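Long-range contacts in UDP-N-acetylglucosamine 3-dehydrogenase (Acidithiobacillus ferrooxidans, PDB 7BVJ), which catalyses the NAD(+)-dependent oxidation of the glucosamine 3-position of UDP-N-acetylglucosamine to a ketone, a step in lipid A biosynthesis: residues G84-I89 with H111-I116; E90-L95 with V157-M162; L240-R245 with E259-A264. One frame throughout, in Å; residues are numbered along the deposited sequence. Where two conformers were deposited one is given.

Contact 1 of 3, residues G84-I89 with H111-I116; sequences GVHCLI and HLVLAI
His86 and Leu112 meet where the two strands are about to pair. The imidazole of His86 lies with ND1 facing the backbone of 111-116 and accepts the N-H of Val113, His86 ND1 to Val113 N 3.0 Å, in a nearly straight bond with the donor 10° out of the ring plane. ND1 acts as the acceptor, so the proton of a neutral ring is likely to be on NE2. Chi1 (-47°) sets CG anti to the carbonyl carbon, beside the backbone N, and ND1 takes the Val113 N-H one step before the bond from Cys87 N to Val113 O. Leu112 comes over one face of this ring: its CD2 sits 3.9 Å from the centroid of the His86 ring in a CH-pi contact. Its other methyl, Leu112 CD1, touches Val85 O at 3.5 Å. Bond and methyl together should limit rotation of the imidazole.

Beyond the ring the backbones run parallel. After the Cys87 N bond, Ala115 N returns to Cys87 O, and Ile89 N reaches Ala115 O at 2.7 Å. Leu88 and Ala115 share one face of the sheet, Leu88 CD1 to Ala115 CB 3.9 Å. On the other face CD1 of Ile89 meets CD1 of Leu114 at 3.9 Å. There too, Ile116 CD1 lies 4.1 Å from Ile89 CB.

These are the last two strands of the parallel Rossmann sheet, joined by helix 97-110 in a beta-alpha-beta crossover. Strand 63-66 pairs with the far side of 86-90; helix 73-82 packs on Cys87, Ile89 and Leu114, and helix 268-282 on His86, Leu88 and Val113.

Contact 2 of 3, residues E90-L95 with V157-M162; sequences EKPFTL and VIMDLM
Lys91 reaches over to the first turns of helix 157-173 and ends on the carbonyl of Asp160. From CB the chain sets out with CG in the crowded position between the backbone N and the carbonyl carbon (chi1 65°), and on its way the side chain touches His118. Chi2 is bent and turns CD; the chain then continues extended to CE, and Lys91 CE lies 4.1 Å from Asp160 O. A second bend, at chi4 (142°), brings Lys91 NZ to 3.1 Å from Asp160 O in a hydrogen bond. The approach is well to the side of the carbonyl, with a C=O...N angle of 114°. Lys91 NZ also lies 4.4 Å from Asp160 OD1, beyond a salt bridge. The other carboxylate oxygen, OD2, accepts the backbone N-H of Asp156, just before the segment. With an alanine here, the NZ bond to Asp160 O is lost, and 90-95 would probably be held to 157-162 by the Pro92 contacts alone.

Next to the lysine, Pro92 follows a cis peptide bond, and its CB points toward the helix. Pro92 CG rests 3.9 Å from Met159 O. Pro92 CB meets Met159 CE at 4.1 Å, the methionine chain being bent at chi2 and chi3 and also packed on Leu297 and Arg304 of helix 290-312.

The helix carries a wider pi-type turn here, closed by Met162 N to Val157 O. A Glu-Lys-Pro run after a Rossmann strand, with a cis proline, is a hallmark of the Gfo/Idh/MocA family, and Lys91 has been suggested, as an alternative to a histidine, as the base that deprotonates the sugar 3''-hydroxyl; its side chain lies about 8 Å from the bound NAD.

Contact 3 of 3, residues L240-R245 with E259-A264; sequences LHIYHR and EAVDLA
Glu259 pairs with Ile242 through two backbone bonds, Glu259 N to Ile242 O at 2.8 Å and Ile242 N back to Glu259 O, making an antiparallel hydrogen-bonded pair. Its side chain, CG anti to the backbone N (chi1 160°), is extended beyond CG, and Glu259 OE2 ends 4.2 Å from Ile242 CB. Ala260 faces His241 in the next, non-hydrogen-bonded pair: Ala260 CB lies 3.4 Å from CE1 of His241, whose ND1 is hydrogen-bonded to Asp258.

Val261 gives its N-H to Leu240 O. On the face it shares with Leu240 and Ile242, Val261 CB lies 3.7 Å from Leu240 CD2, the two side chains side by side and pointing the same way. Val261 CG2 meets Ile242 CD1 at 3.8 Å. A water accepts from Leu240 N and lies 2.7 Å from Val261 O. Further on, Leu263 turns CD1 back onto Leu240 CB, 3.8 Å away.

Tyr128 of helix 124-132 packs on Leu240, Ile242 and Val261. The arrangement is a beta hairpin, with strand 256-261 at the edge of the mixed sheet of the C-terminal domain.

Contacts 1 and 2 cross along the chain: strand 86-90 runs straight into the loop 90-95, and helix 97-110 then leads back to strand 114-117 before the chain reaches helix 157-173. Their centres are 18 Å apart, yet they touch, Phe93 packing on Leu114 and Ile116. The edge of the Rossmann sheet is thus tied directly to the loop that meets the other domain near NAD. Contact 3 comes last, in the far part of the mixed sheet, its centre 36 Å from contact 1 and 30 Å from contact 2, with no touch to either. Contacts 1 and 3 lie on opposite sides of the chain's centre, contact 2 at the domain junction.

Contact 1 of 3, residues G84-I89 with H111-I116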
loop_
_atom_site.group_PDB
_atom_site.type_symbol
_atom_site.label_atom_id
_atom_site.label_comp_id
_atom_site.label_asym_id
_atom_site.label_seq_id
_atom_site.Cartn_x
_atom_site.Cartn_y
_atom_site.Cartn_z
ATOM N N GLY A 84 8.648 -15.460 -16.894
ATOM C CA GLY A 84 7.662 -14.727 -17.681
ATOM C C GLY A 84 6.315 -14.595 -17.008
ATOM O O GLY A 84 5.289 -14.552 -17.696
ATOM N N VAL A 85 6.285 -14.536 -15.674
ATOM C CA VAL A 85 5.048 -14.481 -14.900
ATOM C C VAL A 85 4.878 -13.060 -14.349
ATOM O O VAL A 85 5.800 -12.508 -13.731
ATOM C CB VAL A 85 5.056 -15.540 -13.777
ATOM C CG1 VAL A 85 3.900 -15.326 -12.784
ATOM C CG2 VAL A 85 5.001 -16.978 -14.367
ATOM N N HIS A 86 3.709 -12.464 -14.585
ATOM C CA HIS A 86 3.410 -11.140 -14.038
ATOM C C HIS A 86 3.284 -11.199 -12.511
ATOM O O HIS A 86 2.910 -12.230 -11.935
ATOM C CB HIS A 86 2.114 -10.587 -14.629
ATOM C CG HIS A 86 2.002 -10.704 -16.124
ATOM N ND1 HIS A 86 2.529 -9.773 -16.994
ATOM C CD2 HIS A 86 1.369 -11.615 -16.898
ATOM C CE1 HIS A 86 2.258 -10.125 -18.239
ATOM N NE2 HIS A 86 1.544 -11.234 -18.206
ATOM N N CYS A 87 3.570 -10.069 -11.847
ATOM C CA CYS A 87 3.706 -10.039 -10.389
ATOM C C CYS A 87 2.959 -8.875 -9.756
ATOM O O CYS A 87 3.139 -7.717 -10.156
ATOM C CB CYS A 87 5.188 -9.940 -9.983
ATOM S SG CYS A 87 6.134 -11.368 -10.388
ATOM N N LEU A 88 2.141 -9.186 -8.759
ATOM C CA LEU A 88 1.652 -8.211 -7.785
ATOM C C LEU A 88 2.402 -8.470 -6.466
ATOM O O LEU A 88 2.214 -9.513 -5.829
ATOM C CB LEU A 88 0.129 -8.322 -7.623
ATOM C CG LEU A 88 -0.552 -7.698 -6.400
ATOM C CD1 LEU A 88 -0.260 -6.202 -6.320
ATOM C CD2 LEU A 88 -2.046 -7.959 -6.394
ATOM N N ILE A 89 3.268 -7.537 -6.067
ATOM C CA ILE A 89 4.092 -7.683 -4.868
ATOM C C ILE A 89 3.443 -6.905 -3.734
ATOM O O ILE A 89 3.119 -5.718 -3.889
ATOM C CB ILE A 89 5.526 -7.186 -5.112
ATOM C CG1 ILE A 89 6.181 -7.970 -6.248
ATOM C CG2 ILE A 89 6.360 -7.278 -3.818
ATOM C CD1 ILE A 89 7.558 -7.477 -6.610
ATOM N N HIS A 111 8.440 -7.420 -20.661
ATOM C CA HIS A 111 7.106 -6.915 -20.970
ATOM C C HIS A 111 6.069 -7.527 -20.026
ATOM O O HIS A 111 5.032 -8.042 -20.444
ATOM C CB HIS A 111 6.742 -7.163 -22.440
ATOM C CG HIS A 111 7.680 -6.513 -23.415
ATOM N ND1 HIS A 111 8.415 -7.232 -24.335
ATOM C CD2 HIS A 111 8.001 -5.211 -23.612
ATOM C CE1 HIS A 111 9.147 -6.401 -25.057
ATOM N NE2 HIS A 111 8.917 -5.169 -24.637
ATOM N N LEU A 112 6.360 -7.451 -18.728
ATOM C CA LEU A 112 5.508 -7.973 -17.671
ATOM C C LEU A 112 4.872 -6.824 -16.898
ATOM O O LEU A 112 5.446 -5.737 -16.789
ATOM C CB LEU A 112 6.310 -8.856 -16.704
ATOM C CG LEU A 112 6.895 -10.155 -17.278
ATOM C CD1 LEU A 112 7.705 -10.922 -16.208
ATOM C CD2 LEU A 112 5.779 -11.007 -17.882
ATOM N N VAL A 113 3.676 -7.073 -16.363
ATOM C CA VAL A 113 3.040 -6.107 -15.469
ATOM C C VAL A 113 3.626 -6.290 -14.080
ATOM O O VAL A 113 3.686 -7.409 -13.552
ATOM C CB VAL A 113 1.510 -6.282 -15.452
ATOM C CG1 VAL A 113 0.903 -5.502 -14.299
ATOM C CG2 VAL A 113 0.905 -5.821 -16.775
ATOM N N LEU A 114 4.069 -5.194 -13.491
ATOM C CA LEU A 114 4.639 -5.173 -12.157
ATOM C C LEU A 114 3.779 -4.232 -11.329
ATOM O O LEU A 114 3.717 -3.031 -11.611
ATOM C CB LEU A 114 6.098 -4.724 -12.216
ATOM C CG LEU A 114 6.911 -4.403 -10.971
ATOM C CD1 LEU A 114 6.880 -5.557 -9.963
ATOM C CD2 LEU A 114 8.329 -4.099 -11.411
ATOM N N ALA A 115 3.084 -4.783 -10.341
ATOM C CA ALA A 115 2.231 -4.009 -9.459
ATOM C C ALA A 115 2.684 -4.215 -8.021
ATOM O O ALA A 115 3.128 -5.308 -7.644
ATOM C CB ALA A 115 0.756 -4.390 -9.626
ATOM N N ILE A 116 2.603 -3.149 -7.231
ATOM C CA ILE A 116 2.910 -3.188 -5.809
ATOM C C ILE A 116 1.596 -3.040 -5.053
ATOM O O ILE A 116 0.742 -2.232 -5.434
ATOM C CB ILE A 116 3.912 -2.083 -5.407
ATOM C CG1 ILE A 116 5.080 -2.021 -6.391
ATOM C CG2 ILE A 116 4.459 -2.333 -4.005
ATOM C CD1 ILE A 116 5.793 -3.358 -6.606
#

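Contact 2 of 3, residues E90-L95 with V157-M162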
loop_
_atom_site.group_PDB
_atom_site.type_symbol
_atom_site.label_atom_id
_atom_site.label_comp_id
_atom_site.label_asym_id
_atom_site.label_seq_id
_atom_site.Cartn_x
_atom_site.Cartn_y
_atom_site.Cartn_z
ATOM N N GLU A 90 3.245 -7.559 -2.594
ATOM C CA GLU A 90 2.718 -6.830 -1.446
ATOM C C GLU A 90 3.671 -5.694 -1.072
ATOM O O GLU A 90 4.880 -5.766 -1.302
ATOM C CB GLU A 90 2.492 -7.786 -0.270
ATOM C CG GLU A 90 1.902 -7.171 1.003
ATOM C CD GLU A 90 0.561 -6.447 0.784
ATOM O OE1 GLU A 90 -0.295 -6.945 0.011
ATOM O OE2 GLU A 90 0.366 -5.378 1.413
ATOM N N LYS A 91 3.109 -4.600 -0.563
ATOM C CA LYS A 91 3.952 -3.519 -0.077
ATOM C C LYS A 91 4.628 -3.933 1.231
ATOM O O LYS A 91 4.065 -4.695 2.019
ATOM C CB LYS A 91 3.136 -2.244 0.134
ATOM C CG LYS A 91 2.094 -2.354 1.234
ATOM C CD LYS A 91 2.615 -1.844 2.583
ATOM C CE LYS A 91 1.603 -2.151 3.684
ATOM N NZ LYS A 91 2.225 -2.542 4.978
ATOM N N PRO A 92 5.844 -3.444 1.488
ATOM C CA PRO A 92 6.640 -2.621 0.575
ATOM C C PRO A 92 7.362 -3.431 -0.492
ATOM O O PRO A 92 7.644 -4.606 -0.297
ATOM C CB PRO A 92 7.632 -1.927 1.508
ATOM C CG PRO A 92 7.760 -2.830 2.659
ATOM C CD PRO A 92 6.447 -3.527 2.832
ATOM N N PHE A 93 7.633 -2.758 -1.608
ATOM C CA PHE A 93 8.271 -3.338 -2.788
ATOM C C PHE A 93 9.476 -4.204 -2.420
ATOM O O PHE A 93 9.495 -5.417 -2.687
ATOM C CB PHE A 93 8.679 -2.176 -3.705
ATOM C CG PHE A 93 9.050 -2.567 -5.114
ATOM C CD1 PHE A 93 9.112 -3.899 -5.513
ATOM C CD2 PHE A 93 9.331 -1.572 -6.051
ATOM C CE1 PHE A 93 9.453 -4.237 -6.807
ATOM C CE2 PHE A 93 9.673 -1.896 -7.358
ATOM C CZ PHE A 93 9.739 -3.235 -7.738
ATOM N N THR A 94 10.500 -3.591 -1.827
ATOM C CA THR A 94 11.764 -4.265 -1.507
ATOM C C THR A 94 12.363 -3.614 -0.259
ATOM O O THR A 94 11.740 -2.765 0.384
ATOM C CB THR A 94 12.761 -4.179 -2.673
ATOM O OG1 THR A 94 12.895 -2.808 -3.092
ATOM C CG2 THR A 94 12.333 -5.030 -3.850
ATOM N N LEU A 95 13.596 -4.001 0.071
ATOM C CA LEU A 95 14.302 -3.403 1.199
ATOM C C LEU A 95 15.071 -2.154 0.809
ATOM O O LEU A 95 15.307 -1.288 1.663
ATOM C CB LEU A 95 15.286 -4.405 1.814
ATOM C CG LEU A 95 14.816 -5.630 2.600
ATOM C CD1 LEU A 95 16.021 -6.252 3.298
ATOM C CD2 LEU A 95 13.700 -5.322 3.605
ATOM N N VAL A 157 7.324 0.945 11.837
ATOM C CA VAL A 157 6.425 2.092 11.937
ATOM C C VAL A 157 6.425 2.929 10.655
ATOM O O VAL A 157 5.386 3.453 10.252
ATOM C CB VAL A 157 6.810 2.894 13.201
ATOM C CG1 VAL A 157 6.476 4.345 13.107
ATOM C CG2 VAL A 157 6.117 2.255 14.418
ATOM N N ILE A 158 7.564 3.036 9.978
ATOM C CA ILE A 158 7.641 3.776 8.723
ATOM C C ILE A 158 7.277 2.895 7.531
ATOM O O ILE A 158 6.405 3.253 6.732
ATOM C CB ILE A 158 9.049 4.381 8.558
ATOM C CG1 ILE A 158 9.439 5.163 9.810
ATOM C CG2 ILE A 158 9.091 5.290 7.342
ATOM C CD1 ILE A 158 8.433 6.266 10.133
ATOM N N MET A 159 7.936 1.729 7.402
ATOM C CA MET A 159 7.805 0.884 6.214
ATOM C C MET A 159 6.495 0.102 6.166
ATOM O O MET A 159 6.067 -0.298 5.076
ATOM C CB MET A 159 8.984 -0.095 6.120
ATOM C CG MET A 159 10.378 0.548 6.123
ATOM S SD MET A 159 10.721 1.752 4.812
ATOM C CE MET A 159 9.942 0.925 3.434
ATOM N N ASP A 160 5.844 -0.128 7.306
ATOM C CA ASP A 160 4.595 -0.875 7.326
ATOM C C ASP A 160 3.362 -0.034 7.633
ATOM O O ASP A 160 2.254 -0.507 7.381
ATOM C CB ASP A 160 4.670 -2.023 8.350
ATOM C CG ASP A 160 5.835 -2.971 8.087
ATOM O OD1 ASP A 160 6.041 -3.371 6.918
ATOM O OD2 ASP A 160 6.562 -3.299 9.052
ATOM N N LEU A 161 3.513 1.162 8.217
ATOM C CA LEU A 161 2.380 2.037 8.504
ATOM C C LEU A 161 2.456 3.339 7.722
ATOM O O LEU A 161 1.564 3.627 6.915
ATOM C CB LEU A 161 2.305 2.356 10.004
ATOM C CG LEU A 161 2.167 1.245 11.035
ATOM C CD1 LEU A 161 2.181 1.848 12.421
ATOM C CD2 LEU A 161 0.874 0.469 10.799
ATOM N N MET A 162 3.525 4.114 7.904
ATOM C CA MET A 162 3.548 5.462 7.355
ATOM C C MET A 162 3.604 5.445 5.839
ATOM O O MET A 162 3.133 6.389 5.186
ATOM C CB MET A 162 4.733 6.250 7.909
ATOM C CG MET A 162 4.534 7.746 7.763
ATOM S SD MET A 162 5.996 8.709 8.094
ATOM C CE MET A 162 5.988 8.785 9.899
#

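Contact 3 of 3, residues L240-R245 with E259-A264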
loop_
_atom_site.group_PDB
_atom_site.type_symbol
_atom_site.label_atom_id
_atom_site.label_comp_id
_atom_site.label_asym_id
_atom_site.label_seq_id
_atom_site.Cartn_x
_atom_site.Cartn_y
_atom_site.Cartn_z
ATOM N N LEU A 240 -16.048 10.436 4.621
ATOM C CA LEU A 240 -15.372 11.549 3.966
ATOM C C LEU A 240 -16.213 12.815 4.081
ATOM O O LEU A 240 -17.417 12.796 3.805
ATOM C CB LEU A 240 -15.082 11.224 2.492
ATOM C CG LEU A 240 -14.823 12.380 1.520
ATOM C CD1 LEU A 240 -13.543 13.111 1.861
ATOM C CD2 LEU A 240 -14.754 11.850 0.118
ATOM N N HIS A 241 -15.579 13.912 4.491
ATOM C CA HIS A 241 -16.244 15.205 4.624
ATOM C C HIS A 241 -15.444 16.263 3.886
ATOM O O HIS A 241 -14.226 16.336 4.046
ATOM C CB HIS A 241 -16.399 15.607 6.088
ATOM C CG HIS A 241 -17.479 14.861 6.792
ATOM N ND1 HIS A 241 -18.762 15.347 6.907
ATOM C CD2 HIS A 241 -17.482 13.640 7.376
ATOM C CE1 HIS A 241 -19.505 14.468 7.559
ATOM N NE2 HIS A 241 -18.755 13.420 7.847
ATOM N N ILE A 242 -16.131 17.085 3.098
ATOM C CA ILE A 242 -15.498 18.122 2.292
ATOM C C ILE A 242 -16.133 19.451 2.654
ATOM O O ILE A 242 -17.352 19.616 2.538
ATOM C CB ILE A 242 -15.639 17.841 0.790
ATOM C CG1 ILE A 242 -15.046 16.476 0.461
ATOM C CG2 ILE A 242 -14.976 18.931 -0.035
ATOM C CD1 ILE A 242 -15.272 16.050 -0.981
ATOM N N TYR A 243 -15.315 20.397 3.092
ATOM C CA TYR A 243 -15.781 21.725 3.452
ATOM C C TYR A 243 -15.369 22.691 2.352
ATOM O O TYR A 243 -14.214 22.668 1.906
ATOM C CB TYR A 243 -15.213 22.192 4.799
ATOM C CG TYR A 243 -15.550 21.341 6.020
ATOM C CD1 TYR A 243 -16.104 20.067 5.890
ATOM C CD2 TYR A 243 -15.295 21.810 7.309
ATOM C CE1 TYR A 243 -16.396 19.284 7.000
ATOM C CE2 TYR A 243 -15.592 21.034 8.432
ATOM C CZ TYR A 243 -16.146 19.770 8.267
ATOM O OH TYR A 243 -16.453 18.979 9.357
ATOM N N HIS A 244 -16.309 23.534 1.945
ATOM C CA HIS A 244 -15.979 24.649 1.023
ATOM C C HIS A 244 -16.639 25.913 1.569
ATOM O O HIS A 244 -17.627 25.794 2.264
ATOM C CB HIS A 244 -16.325 24.353 -0.436
ATOM C CG HIS A 244 -17.502 23.467 -0.598
ATOM N ND1 HIS A 244 -17.399 22.215 -1.154
ATOM C CD2 HIS A 244 -18.796 23.648 -0.273
ATOM C CE1 HIS A 244 -18.579 21.644 -1.140
ATOM N NE2 HIS A 244 -19.456 22.512 -0.616
ATOM N N ARG A 245 -16.186 27.074 1.124
ATOM C CA ARG A 245 -16.755 28.333 1.617
ATOM C C ARG A 245 -18.201 28.489 1.132
ATOM O O ARG A 245 -18.460 28.520 -0.077
ATOM C CB ARG A 245 -15.885 29.513 1.180
ATOM C CG ARG A 245 -14.417 29.334 1.563
ATOM C CD ARG A 245 -13.566 30.575 1.296
ATOM N NE ARG A 245 -12.383 30.259 0.488
ATOM C CZ ARG A 245 -11.123 30.439 0.886
ATOM N NH1 ARG A 245 -10.117 30.128 0.076
ATOM N NH2 ARG A 245 -10.869 30.937 2.091
ATOM N N GLU A 259 -20.003 19.038 3.365
ATOM C CA GLU A 259 -20.671 18.013 2.575
ATOM C C GLU A 259 -20.154 16.654 3.029
ATOM O O GLU A 259 -18.965 16.349 2.883
ATOM C CB GLU A 259 -20.424 18.220 1.087
ATOM C CG GLU A 259 -20.674 16.957 0.289
ATOM C CD GLU A 259 -20.242 17.086 -1.144
ATOM O OE1 GLU A 259 -20.977 16.567 -2.011
ATOM O OE2 GLU A 259 -19.182 17.713 -1.401
ATOM N N ALA A 260 -21.065 15.894 3.615
ATOM C CA ALA A 260 -20.813 14.516 4.066
ATOM C C ALA A 260 -20.908 13.630 2.829
ATOM O O ALA A 260 -21.968 13.542 2.271
ATOM C CB ALA A 260 -21.803 14.147 5.138
ATOM N N VAL A 261 -19.797 13.052 2.409
ATOM C CA VAL A 261 -19.753 12.269 1.143
ATOM C C VAL A 261 -20.217 10.841 1.371
ATOM O O VAL A 261 -19.711 10.137 2.213
ATOM C CB VAL A 261 -18.403 12.324 0.414
ATOM C CG1 VAL A 261 -18.406 11.481 -0.831
ATOM C CG2 VAL A 261 -18.049 13.724 0.050
ATOM N N ASP A 262 -21.184 10.427 0.562
ATOM C CA ASP A 262 -21.737 9.066 0.690
ATOM C C ASP A 262 -20.786 8.054 0.042
ATOM O O ASP A 262 -20.768 7.858 -1.151
ATOM C CB ASP A 262 -23.201 8.995 0.278
ATOM C CG ASP A 262 -24.189 9.489 1.313
ATOM O OD1 ASP A 262 -23.880 9.439 2.508
ATOM O OD2 ASP A 262 -25.260 9.916 0.899
ATOM N N LEU A 263 -20.017 7.416 0.886
ATOM C CA LEU A 263 -19.028 6.397 0.420
ATOM C C LEU A 263 -19.569 4.973 0.541
ATOM O O LEU A 263 -20.059 4.608 1.573
ATOM C CB LEU A 263 -17.702 6.451 1.190
ATOM C CG LEU A 263 -16.822 7.693 1.109
ATOM C CD1 LEU A 263 -15.604 7.531 1.991
ATOM C CD2 LEU A 263 -16.418 8.007 -0.301
ATOM N N ALA A 264 -19.381 4.195 -0.499
ATOM C CA ALA A 264 -19.759 2.770 -0.516
ATOM C C ALA A 264 -18.582 1.943 0.001
ATOM O O ALA A 264 -17.462 2.257 -0.362
ATOM C CB ALA A 264 -20.066 2.377 -1.928
HETATM O O HOH W 1 -18.863 9.849 4.723
#